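Local coordinates for protein telomerase reverse transcriptase (Candida tropicalis MYA-3404, PDB 6ZD1) that probably extends chromosome ends as a reverse transcriptase, copying a template carried in the telomerase RNA into telomeric DNA repeats, at residues 82-90 and 171-180; 585-596 and 616-627. One frame throughout, in Å; residues are numbered along the deposited sequence.

Contact 1. Residues 82-90 and 171-180; sequences VVEVVLIIM and LVKNIVRAFW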
loop_
_atom_site.group_PDB
_atom_site.type_symbol
_atom_site.label_atom_id
_atom_site.label_comp_id
_atom_site.label_asym_id
_atom_site.label_seq_id
_atom_site.Cartn_x
_atom_site.Cartn_y
_atom_site.Cartn_z
ATOM N N VAL A 82 -18.372 6.786 -15.186
ATOM C CA VAL A 82 -18.569 5.849 -14.083
ATOM C C VAL A 82 -19.635 6.373 -13.134
ATOM O O VAL A 82 -20.545 5.641 -12.725
ATOM C CB VAL A 82 -17.242 5.601 -13.343
ATOM C CG1 VAL A 82 -17.488 4.779 -12.090
ATOM C CG2 VAL A 82 -16.240 4.910 -14.250
ATOM N N VAL A 83 -19.537 7.654 -12.770
ATOM C CA VAL A 83 -20.503 8.239 -11.846
ATOM C C VAL A 83 -21.890 8.258 -12.471
ATOM O O VAL A 83 -22.889 7.943 -11.813
ATOM C CB VAL A 83 -20.047 9.645 -11.419
ATOM C CG1 VAL A 83 -21.152 10.350 -10.642
ATOM C CG2 VAL A 83 -18.783 9.555 -10.583
ATOM N N GLU A 84 -21.971 8.604 -13.758
ATOM C CA GLU A 84 -23.270 8.697 -14.417
ATOM C C GLU A 84 -23.977 7.347 -14.433
ATOM O O GLU A 84 -25.180 7.268 -14.164
ATOM C CB GLU A 84 -23.101 9.239 -15.838
ATOM C CG GLU A 84 -24.414 9.545 -16.546
ATOM C CD GLU A 84 -24.217 10.141 -17.929
ATOM O OE1 GLU A 84 -23.075 10.108 -18.435
ATOM O OE2 GLU A 84 -25.204 10.644 -18.508
ATOM N N VAL A 85 -23.242 6.271 -14.731
ATOM C CA VAL A 85 -23.840 4.937 -14.727
ATOM C C VAL A 85 -24.367 4.594 -13.340
ATOM O O VAL A 85 -25.489 4.100 -13.186
ATOM C CB VAL A 85 -22.831 3.886 -15.221
ATOM C CG1 VAL A 85 -23.375 2.484 -14.990
ATOM C CG2 VAL A 85 -22.530 4.094 -16.692
ATOM N N VAL A 86 -23.550 4.829 -12.311
ATOM C CA VAL A 86 -23.946 4.492 -10.945
ATOM C C VAL A 86 -25.210 5.248 -10.546
ATOM O O VAL A 86 -26.167 4.661 -10.028
ATOM C CB VAL A 86 -22.786 4.766 -9.971
ATOM C CG1 VAL A 86 -23.242 4.575 -8.536
ATOM C CG2 VAL A 86 -21.614 3.848 -10.290
ATOM N N LEU A 87 -25.238 6.562 -10.792
ATOM C CA LEU A 87 -26.396 7.355 -10.387
ATOM C C LEU A 87 -27.634 7.006 -11.205
ATOM O O LEU A 87 -28.756 7.086 -10.693
ATOM C CB LEU A 87 -26.082 8.846 -10.507
ATOM C CG LEU A 87 -24.968 9.358 -9.591
ATOM C CD1 LEU A 87 -24.816 10.870 -9.707
ATOM C CD2 LEU A 87 -25.230 8.944 -8.148
ATOM N N ILE A 88 -27.450 6.608 -12.465
ATOM C CA ILE A 88 -28.583 6.180 -13.278
ATOM C C ILE A 88 -29.183 4.896 -12.717
ATOM O O ILE A 88 -30.410 4.744 -12.658
ATOM C CB ILE A 88 -28.149 6.021 -14.749
ATOM C CG1 ILE A 88 -28.042 7.394 -15.421
ATOM C CG2 ILE A 88 -29.109 5.113 -15.508
ATOM C CD1 ILE A 88 -27.562 7.341 -16.854
ATOM N N ILE A 89 -28.333 3.956 -12.290
ATOM C CA ILE A 89 -28.833 2.750 -11.633
ATOM C C ILE A 89 -29.538 3.114 -10.331
ATOM O O ILE A 89 -30.643 2.634 -10.046
ATOM C CB ILE A 89 -27.689 1.749 -11.392
ATOM C CG1 ILE A 89 -26.942 1.448 -12.692
ATOM C CG2 ILE A 89 -28.239 0.454 -10.813
ATOM C CD1 ILE A 89 -27.611 0.433 -13.560
HETATM N N MSE A 90 -28.914 3.969 -9.527
HETATM C CA MSE A 90 -29.472 4.360 -8.236
HETATM C C MSE A 90 -30.813 5.060 -8.386
HETATM O O MSE A 90 -31.724 4.844 -7.588
HETATM C CB MSE A 90 -28.494 5.268 -7.480
HETATM C CG MSE A 90 -27.217 4.566 -7.032
HETATM SE SE MSE A 90 -27.577 2.978 -5.955
HETATM C CE MSE A 90 -28.573 3.833 -4.516
ATOM N N LEU A 171 -25.744 -1.845 -2.299
ATOM C CA LEU A 171 -26.168 -1.376 -3.613
ATOM C C LEU A 171 -25.008 -0.771 -4.397
ATOM O O LEU A 171 -24.650 -1.266 -5.471
ATOM C CB LEU A 171 -27.307 -0.365 -3.468
ATOM C CG LEU A 171 -28.652 -0.967 -3.075
ATOM C CD1 LEU A 171 -29.723 0.102 -3.031
ATOM C CD2 LEU A 171 -29.014 -2.039 -4.070
ATOM N N VAL A 172 -24.393 0.288 -3.860
ATOM C CA VAL A 172 -23.379 1.013 -4.621
ATOM C C VAL A 172 -22.188 0.114 -4.923
ATOM O O VAL A 172 -21.710 0.054 -6.062
ATOM C CB VAL A 172 -22.950 2.287 -3.868
ATOM C CG1 VAL A 172 -21.811 2.987 -4.606
ATOM C CG2 VAL A 172 -24.136 3.229 -3.705
ATOM N N LYS A 173 -21.728 -0.646 -3.927
ATOM C CA LYS A 173 -20.525 -1.449 -4.116
ATOM C C LYS A 173 -20.759 -2.575 -5.117
ATOM O O LYS A 173 -19.909 -2.833 -5.978
ATOM C CB LYS A 173 -20.050 -2.005 -2.773
ATOM C CG LYS A 173 -18.834 -2.912 -2.869
ATOM C CD LYS A 173 -18.529 -3.559 -1.531
ATOM C CE LYS A 173 -17.758 -2.622 -0.628
ATOM N NZ LYS A 173 -16.373 -2.435 -1.135
ATOM N N ASN A 174 -21.907 -3.251 -5.034
ATOM C CA ASN A 174 -22.169 -4.341 -5.970
ATOM C C ASN A 174 -22.324 -3.833 -7.395
ATOM O O ASN A 174 -21.939 -4.529 -8.341
ATOM C CB ASN A 174 -23.406 -5.128 -5.548
ATOM C CG ASN A 174 -23.173 -5.927 -4.286
ATOM O OD1 ASN A 174 -22.032 -6.137 -3.878
ATOM N ND2 ASN A 174 -24.252 -6.381 -3.662
ATOM N N ILE A 175 -22.890 -2.638 -7.571
ATOM C CA ILE A 175 -22.961 -2.048 -8.903
ATOM C C ILE A 175 -21.563 -1.876 -9.479
ATOM O O ILE A 175 -21.305 -2.230 -10.637
ATOM C CB ILE A 175 -23.718 -0.709 -8.847
ATOM C CG1 ILE A 175 -25.193 -0.960 -8.536
ATOM C CG2 ILE A 175 -23.540 0.064 -10.146
ATOM C CD1 ILE A 175 -25.923 0.269 -8.065
ATOM N N VAL A 176 -20.629 -1.375 -8.665
ATOM C CA VAL A 176 -19.246 -1.232 -9.111
ATOM C C VAL A 176 -18.652 -2.596 -9.430
ATOM O O VAL A 176 -18.001 -2.785 -10.464
ATOM C CB VAL A 176 -18.409 -0.498 -8.047
ATOM C CG1 VAL A 176 -16.944 -0.488 -8.449
ATOM C CG2 VAL A 176 -18.926 0.917 -7.849
ATOM N N ARG A 177 -18.882 -3.573 -8.548
ATOM C CA ARG A 177 -18.352 -4.907 -8.790
ATOM C C ARG A 177 -19.012 -5.554 -9.997
ATOM O O ARG A 177 -18.388 -6.375 -10.677
ATOM C CB ARG A 177 -18.540 -5.781 -7.547
ATOM C CG ARG A 177 -17.713 -5.352 -6.342
ATOM C CD ARG A 177 -17.915 -6.310 -5.174
ATOM N NE ARG A 177 -17.629 -7.692 -5.549
ATOM C CZ ARG A 177 -16.451 -8.287 -5.385
ATOM N NH1 ARG A 177 -15.440 -7.620 -4.844
ATOM N NH2 ARG A 177 -16.283 -9.548 -5.759
ATOM N N ALA A 178 -20.256 -5.173 -10.297
ATOM C CA ALA A 178 -20.969 -5.773 -11.418
ATOM C C ALA A 178 -20.356 -5.369 -12.754
ATOM O O ALA A 178 -20.312 -6.174 -13.691
ATOM C CB ALA A 178 -22.445 -5.383 -11.369
ATOM N N PHE A 179 -19.885 -4.128 -12.867
ATOM C CA PHE A 179 -19.466 -3.595 -14.154
ATOM C C PHE A 179 -17.965 -3.413 -14.302
ATOM O O PHE A 179 -17.457 -3.530 -15.419
ATOM C CB PHE A 179 -20.157 -2.251 -14.423
ATOM C CG PHE A 179 -21.644 -2.363 -14.636
ATOM C CD1 PHE A 179 -22.152 -2.797 -15.849
ATOM C CD2 PHE A 179 -22.531 -2.037 -13.624
ATOM C CE1 PHE A 179 -23.515 -2.905 -16.047
ATOM C CE2 PHE A 179 -23.898 -2.142 -13.818
ATOM C CZ PHE A 179 -24.388 -2.576 -15.029
ATOM N N TRP A 180 -17.239 -3.128 -13.222
ATOM C CA TRP A 180 -15.843 -2.737 -13.348
ATOM C C TRP A 180 -14.936 -3.548 -12.432
ATOM O O TRP A 180 -15.332 -3.981 -11.345
ATOM C CB TRP A 180 -15.642 -1.246 -13.030
ATOM C CG TRP A 180 -16.390 -0.290 -13.916
ATOM C CD1 TRP A 180 -16.014 0.150 -15.156
ATOM C CD2 TRP A 180 -17.623 0.375 -13.612
ATOM N NE1 TRP A 180 -16.947 1.037 -15.648
ATOM C CE2 TRP A 180 -17.943 1.191 -14.718
ATOM C CE3 TRP A 180 -18.492 0.353 -12.518
ATOM C CZ2 TRP A 180 -19.094 1.977 -14.757
ATOM C CZ3 TRP A 180 -19.636 1.135 -12.561
ATOM C CH2 TRP A 180 -19.925 1.933 -13.671
#
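Chi1 -68° and chi2 -55° of the selenomethionine Met90 bring its selenium to Leu171, Val172 and Ile175, and a further bend at chi3 turns the methyl CE toward CD1 of Leu171, while at the other end of the contact Trp180, its CG anti to the carbonyl carbon, turns its indole toward Val82, Val85 and Val86. This is a helix-helix packing inside the telomerase RNA-binding domain, and it illustrates how two helices far apart in sequence can be joined without a single polar bond between them. The segment axes approach to 10.4 Å with their N-to-C directions 126° apart, so the helices diverge and side chains of quite different length bridge them. Where the backbones come nearest, at Val86 and Ile175, short branches suffice: CG2 of Val86 lies 4.2 Å from CG2 of Ile175. Ile175 also extends its CD1 to within 3.6 Å of CG2 of Ile89, the two isoleucines lying alongside each other and pointing opposite ways, and the same CD1 meets Met90 SE at 3.8 Å. Trp180, the first residue to leave the helical conformation, uses the six-membered end of its indole. CG1 of Val82 sits over one face in a CH-pi contact, CB of its neighbour Phe179 covers the opposite face, and CB of Val85 meets the edge in plane. Tyr195 of strand 193-197 packs edge-to-face with the indole, and helix 104-117 sends Leu116 against Val86 and Val176, while Ile56 of helix 53-60 touches Ile89. The indole thus fills one of the two ends at which the helices move apart, where Trp180 CH2 approaches Val85 CG1 to 3.7 Å.

Contact 2. Residues 585-596 and 616-627; sequences LFSNLKQFYCSN and VDAILKLTFEAI
Thr623 puts its OG1 in plane at the edges of two aromatic rings at once, 3.8 Å from CD2 of Phe592 and 3.6 Å from CD1 of Tyr593. One face of the Phe592 ring is covered within its own helix, by ND2 of Asn596, toward the rim. That amide is held by a bond from Asn596 ND2 to Phe592 O (2.7 Å), a carbonyl that also accepts from Asn596 N on the other face of its plane. The threonine hydroxyl is fixed in the same way: with Thr623 chi1 at -55°, OG1 stands beside its own backbone N, and Thr623 OG1 donates to Ile619 O at 2.8 Å, coming from above the carbonyl plane. A polar atom is thereby buried between rings without needing a partner across the contact. Tyr593 illustrates the knob-into-hole principle, its side chain lodged among Val616, Ile619, Leu620 and Thr623. CG2 of Ile619 presses obliquely on the Tyr593 ring at CD1, 3.4 Å away, and CD2 of Leu620 comes to 3.6 Å from CE1. Beyond the hole, the tyrosine OH passes CG1 of Val616 and finds its hydrogen-bond partner in Thr656 of helix 642-664. At the other end Leu589 splits its branches, CD2 against CB of Ala626 and CD1 at 3.6 Å from CG1 of Ile627. Phe586 reaches Ile627 as well, and its ring stacks with Phe648. Since the two segments run 159° apart in direction, such layers follow one another along the near-antiparallel pair, while helices 642-664 and 670-684 cover neighbouring sides. The whole is consistent with the helical bundle of the C-terminal thumb domain of telomerase reverse transcriptases.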
loop_
_atom_site.group_PDB
_atom_site.type_symbol
_atom_site.label_atom_id
_atom_site.label_comp_id
_atom_site.label_asym_id
_atom_site.label_seq_id
_atom_site.Cartn_x
_atom_site.Cartn_y
_atom_site.Cartn_z
ATOM N N LEU A 585 -14.117 20.839 7.353
ATOM C CA LEU A 585 -12.692 20.677 7.090
ATOM C C LEU A 585 -12.236 19.258 7.398
ATOM O O LEU A 585 -11.423 18.686 6.662
ATOM C CB LEU A 585 -11.886 21.682 7.913
ATOM C CG LEU A 585 -10.367 21.514 7.803
ATOM C CD1 LEU A 585 -9.863 22.099 6.492
ATOM C CD2 LEU A 585 -9.645 22.125 8.989
ATOM N N PHE A 586 -12.739 18.677 8.490
ATOM C CA PHE A 586 -12.289 17.347 8.876
ATOM C C PHE A 586 -12.844 16.274 7.948
ATOM O O PHE A 586 -12.147 15.300 7.646
ATOM C CB PHE A 586 -12.685 17.072 10.329
ATOM C CG PHE A 586 -12.001 17.973 11.327
ATOM C CD1 PHE A 586 -10.760 18.528 11.047
ATOM C CD2 PHE A 586 -12.599 18.263 12.548
ATOM C CE1 PHE A 586 -10.129 19.357 11.962
ATOM C CE2 PHE A 586 -11.972 19.087 13.469
ATOM C CZ PHE A 586 -10.736 19.636 13.174
ATOM N N SER A 587 -14.072 16.451 7.454
ATOM C CA SER A 587 -14.633 15.491 6.507
ATOM C C SER A 587 -13.875 15.515 5.189
ATOM O O SER A 587 -13.611 14.463 4.597
ATOM C CB SER A 587 -16.116 15.778 6.271
ATOM O OG SER A 587 -16.889 15.431 7.406
ATOM N N ASN A 588 -13.538 16.709 4.706
ATOM C CA ASN A 588 -12.764 16.815 3.478
ATOM C C ASN A 588 -11.362 16.243 3.660
ATOM O O ASN A 588 -10.867 15.510 2.794
ATOM C CB ASN A 588 -12.708 18.275 3.032
ATOM C CG ASN A 588 -11.925 18.466 1.759
ATOM O OD1 ASN A 588 -10.713 18.674 1.790
ATOM N ND2 ASN A 588 -12.612 18.399 0.625
ATOM N N LEU A 589 -10.713 16.548 4.791
ATOM C CA LEU A 589 -9.369 16.030 5.030
ATOM C C LEU A 589 -9.381 14.532 5.301
ATOM O O LEU A 589 -8.380 13.850 5.055
ATOM C CB LEU A 589 -8.707 16.774 6.190
ATOM C CG LEU A 589 -8.317 18.233 5.953
ATOM C CD1 LEU A 589 -7.681 18.817 7.198
ATOM C CD2 LEU A 589 -7.383 18.369 4.757
ATOM N N LYS A 590 -10.495 13.992 5.795
ATOM C CA LYS A 590 -10.591 12.544 5.914
ATOM C C LYS A 590 -10.685 11.907 4.535
ATOM O O LYS A 590 -10.070 10.864 4.283
ATOM C CB LYS A 590 -11.791 12.162 6.783
ATOM C CG LYS A 590 -11.688 10.787 7.429
ATOM C CD LYS A 590 -12.093 9.708 6.460
ATOM C CE LYS A 590 -11.729 8.327 6.944
ATOM N NZ LYS A 590 -12.079 7.332 5.868
ATOM N N GLN A 591 -11.426 12.539 3.619
ATOM C CA GLN A 591 -11.431 12.092 2.230
ATOM C C GLN A 591 -10.038 12.171 1.621
ATOM O O GLN A 591 -9.585 11.224 0.968
ATOM C CB GLN A 591 -12.412 12.926 1.413
ATOM C CG GLN A 591 -13.845 12.515 1.606
ATOM C CD GLN A 591 -14.051 11.052 1.282
ATOM O OE1 GLN A 591 -13.867 10.623 0.140
ATOM N NE2 GLN A 591 -14.414 10.267 2.292
ATOM N N PHE A 592 -9.333 13.284 1.847
ATOM C CA PHE A 592 -7.993 13.442 1.288
ATOM C C PHE A 592 -7.047 12.372 1.812
ATOM O O PHE A 592 -6.257 11.801 1.048
ATOM C CB PHE A 592 -7.456 14.837 1.608
ATOM C CG PHE A 592 -5.993 15.011 1.297
ATOM C CD1 PHE A 592 -5.576 15.315 0.011
ATOM C CD2 PHE A 592 -5.037 14.880 2.293
ATOM C CE1 PHE A 592 -4.234 15.478 -0.279
ATOM C CE2 PHE A 592 -3.692 15.039 2.007
ATOM C CZ PHE A 592 -3.290 15.339 0.719
ATOM N N TYR A 593 -7.126 12.070 3.109
ATOM C CA TYR A 593 -6.200 11.113 3.708
ATOM C C TYR A 593 -6.396 9.721 3.122
ATOM O O TYR A 593 -5.433 9.076 2.691
ATOM C CB TYR A 593 -6.386 11.090 5.224
ATOM C CG TYR A 593 -5.344 10.285 5.962
ATOM C CD1 TYR A 593 -4.164 10.878 6.384
ATOM C CD2 TYR A 593 -5.541 8.939 6.247
ATOM C CE1 TYR A 593 -3.204 10.156 7.056
ATOM C CE2 TYR A 593 -4.578 8.205 6.924
ATOM C CZ TYR A 593 -3.413 8.823 7.326
ATOM O OH TYR A 593 -2.446 8.115 8.004
ATOM N N CYS A 594 -7.643 9.246 3.082
ATOM C CA CYS A 594 -7.903 7.924 2.519
ATOM C C CYS A 594 -7.597 7.876 1.032
ATOM O O CYS A 594 -7.198 6.827 0.518
ATOM C CB CYS A 594 -9.351 7.508 2.768
ATOM S SG CYS A 594 -9.768 7.339 4.506
ATOM N N SER A 595 -7.772 8.995 0.325
ATOM C CA SER A 595 -7.513 8.992 -1.109
ATOM C C SER A 595 -6.031 8.816 -1.409
ATOM O O SER A 595 -5.676 8.251 -2.449
ATOM C CB SER A 595 -8.028 10.286 -1.742
ATOM O OG SER A 595 -7.767 10.310 -3.137
ATOM N N ASN A 596 -5.154 9.273 -0.514
ATOM C CA ASN A 596 -3.721 9.165 -0.736
ATOM C C ASN A 596 -3.082 8.015 0.027
ATOM O O ASN A 596 -1.897 7.743 -0.182
ATOM C CB ASN A 596 -3.027 10.479 -0.353
ATOM C CG ASN A 596 -3.434 11.630 -1.248
ATOM O OD1 ASN A 596 -2.848 11.846 -2.309
ATOM N ND2 ASN A 596 -4.451 12.370 -0.830
ATOM N N VAL A 616 3.324 7.222 5.782
ATOM C CA VAL A 616 2.259 7.646 6.680
ATOM C C VAL A 616 2.547 9.044 7.212
ATOM O O VAL A 616 1.660 9.906 7.244
ATOM C CB VAL A 616 2.095 6.616 7.812
ATOM C CG1 VAL A 616 1.135 7.126 8.869
ATOM C CG2 VAL A 616 1.616 5.287 7.233
ATOM N N ASP A 617 3.804 9.311 7.582
ATOM C CA ASP A 617 4.168 10.641 8.060
ATOM C C ASP A 617 3.971 11.691 6.974
ATOM O O ASP A 617 3.529 12.811 7.257
ATOM C CB ASP A 617 5.615 10.647 8.556
ATOM C CG ASP A 617 5.814 9.800 9.801
ATOM O OD1 ASP A 617 4.811 9.272 10.335
ATOM O OD2 ASP A 617 6.976 9.663 10.247
ATOM N N ALA A 618 4.274 11.342 5.723
ATOM C CA ALA A 618 4.117 12.302 4.635
ATOM C C ALA A 618 2.650 12.655 4.414
ATOM O O ALA A 618 2.314 13.831 4.229
ATOM C CB ALA A 618 4.736 11.750 3.351
ATOM N N ILE A 619 1.761 11.656 4.436
ATOM C CA ILE A 619 0.335 11.953 4.315
ATOM C C ILE A 619 -0.142 12.753 5.518
ATOM O O ILE A 619 -0.925 13.700 5.380
ATOM C CB ILE A 619 -0.494 10.667 4.148
ATOM C CG1 ILE A 619 0.093 9.783 3.053
ATOM C CG2 ILE A 619 -1.923 11.022 3.786
ATOM C CD1 ILE A 619 0.043 10.413 1.694
ATOM N N LEU A 620 0.319 12.384 6.718
ATOM C CA LEU A 620 -0.092 13.097 7.923
ATOM C C LEU A 620 0.324 14.563 7.859
ATOM O O LEU A 620 -0.495 15.460 8.091
ATOM C CB LEU A 620 0.498 12.421 9.164
ATOM C CG LEU A 620 -0.128 11.100 9.628
ATOM C CD1 LEU A 620 0.657 10.512 10.791
ATOM C CD2 LEU A 620 -1.588 11.288 10.013
ATOM N N LYS A 621 1.588 14.826 7.512
ATOM C CA LYS A 621 2.074 16.205 7.497
ATOM C C LYS A 621 1.259 17.069 6.543
ATOM O O LYS A 621 0.885 18.197 6.885
ATOM C CB LYS A 621 3.556 16.246 7.121
ATOM C CG LYS A 621 4.485 15.722 8.205
ATOM C CD LYS A 621 5.932 15.616 7.722
ATOM C CE LYS A 621 6.630 16.973 7.673
ATOM N NZ LYS A 621 6.295 17.769 6.457
ATOM N N LEU A 622 0.951 16.550 5.353
ATOM C CA LEU A 622 0.116 17.309 4.427
ATOM C C LEU A 622 -1.270 17.549 5.006
ATOM O O LEU A 622 -1.840 18.636 4.845
ATOM C CB LEU A 622 0.010 16.579 3.093
ATOM C CG LEU A 622 1.291 16.614 2.273
ATOM C CD1 LEU A 622 1.094 15.846 0.985
ATOM C CD2 LEU A 622 1.685 18.056 1.996
ATOM N N THR A 623 -1.817 16.558 5.710
ATOM C CA THR A 623 -3.141 16.728 6.294
ATOM C C THR A 623 -3.123 17.795 7.379
ATOM O O THR A 623 -3.995 18.671 7.408
ATOM C CB THR A 623 -3.645 15.397 6.849
ATOM O OG1 THR A 623 -3.608 14.403 5.816
ATOM C CG2 THR A 623 -5.077 15.539 7.348
ATOM N N PHE A 624 -2.118 17.765 8.259
ATOM C CA PHE A 624 -2.062 18.756 9.327
ATOM C C PHE A 624 -1.619 20.120 8.825
ATOM O O PHE A 624 -2.006 21.142 9.407
ATOM C CB PHE A 624 -1.144 18.273 10.445
ATOM C CG PHE A 624 -1.730 17.158 11.248
ATOM C CD1 PHE A 624 -2.637 17.423 12.256
ATOM C CD2 PHE A 624 -1.398 15.844 10.980
ATOM C CE1 PHE A 624 -3.192 16.397 12.992
ATOM C CE2 PHE A 624 -1.948 14.813 11.713
ATOM C CZ PHE A 624 -2.847 15.088 12.719
ATOM N N GLU A 625 -0.835 20.166 7.744
ATOM C CA GLU A 625 -0.515 21.456 7.142
ATOM C C GLU A 625 -1.777 22.170 6.678
ATOM O O GLU A 625 -1.847 23.403 6.729
ATOM C CB GLU A 625 0.456 21.273 5.973
ATOM C CG GLU A 625 1.918 21.113 6.381
ATOM C CD GLU A 625 2.779 20.526 5.271
ATOM O OE1 GLU A 625 2.403 20.653 4.084
ATOM O OE2 GLU A 625 3.829 19.928 5.590
ATOM N N ALA A 626 -2.796 21.417 6.255
ATOM C CA ALA A 626 -4.058 22.051 5.892
ATOM C C ALA A 626 -4.749 22.626 7.120
ATOM O O ALA A 626 -5.319 23.721 7.063
ATOM C CB ALA A 626 -4.966 21.048 5.182
ATOM N N ILE A 627 -4.676 21.918 8.251
ATOM C CA ILE A 627 -5.289 22.413 9.483
ATOM C C ILE A 627 -4.598 23.693 9.935
ATOM O O ILE A 627 -5.251 24.686 10.279
ATOM C CB ILE A 627 -5.244 21.331 10.577
ATOM C CG1 ILE A 627 -6.095 20.126 10.183
ATOM C CG2 ILE A 627 -5.708 21.892 11.909
ATOM C CD1 ILE A 627 -5.961 18.956 11.140
#

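How the contacts relate
Both contacts are buried helix pairs lacking hydrogen bonds between their segments, yet they belong to separate parts of the fold: their centres lie 27 Å apart, they share no helix, and their nearest atoms are about 12 Å from each other. Contact 1 is the more peripheral, about 25 Å from the centre of the chain against 16 Å for contact 2. Its splayed helices are bridged by aliphatic branches, a selenium and one indole. In contact 2 the helices run closer to antiparallel and bury more surface, and hydroxyl and amide groups enter the interface, with Thr623 OG1 and Asn596 ND2 bonded within their own helices and Tyr593 OH bonded to a third.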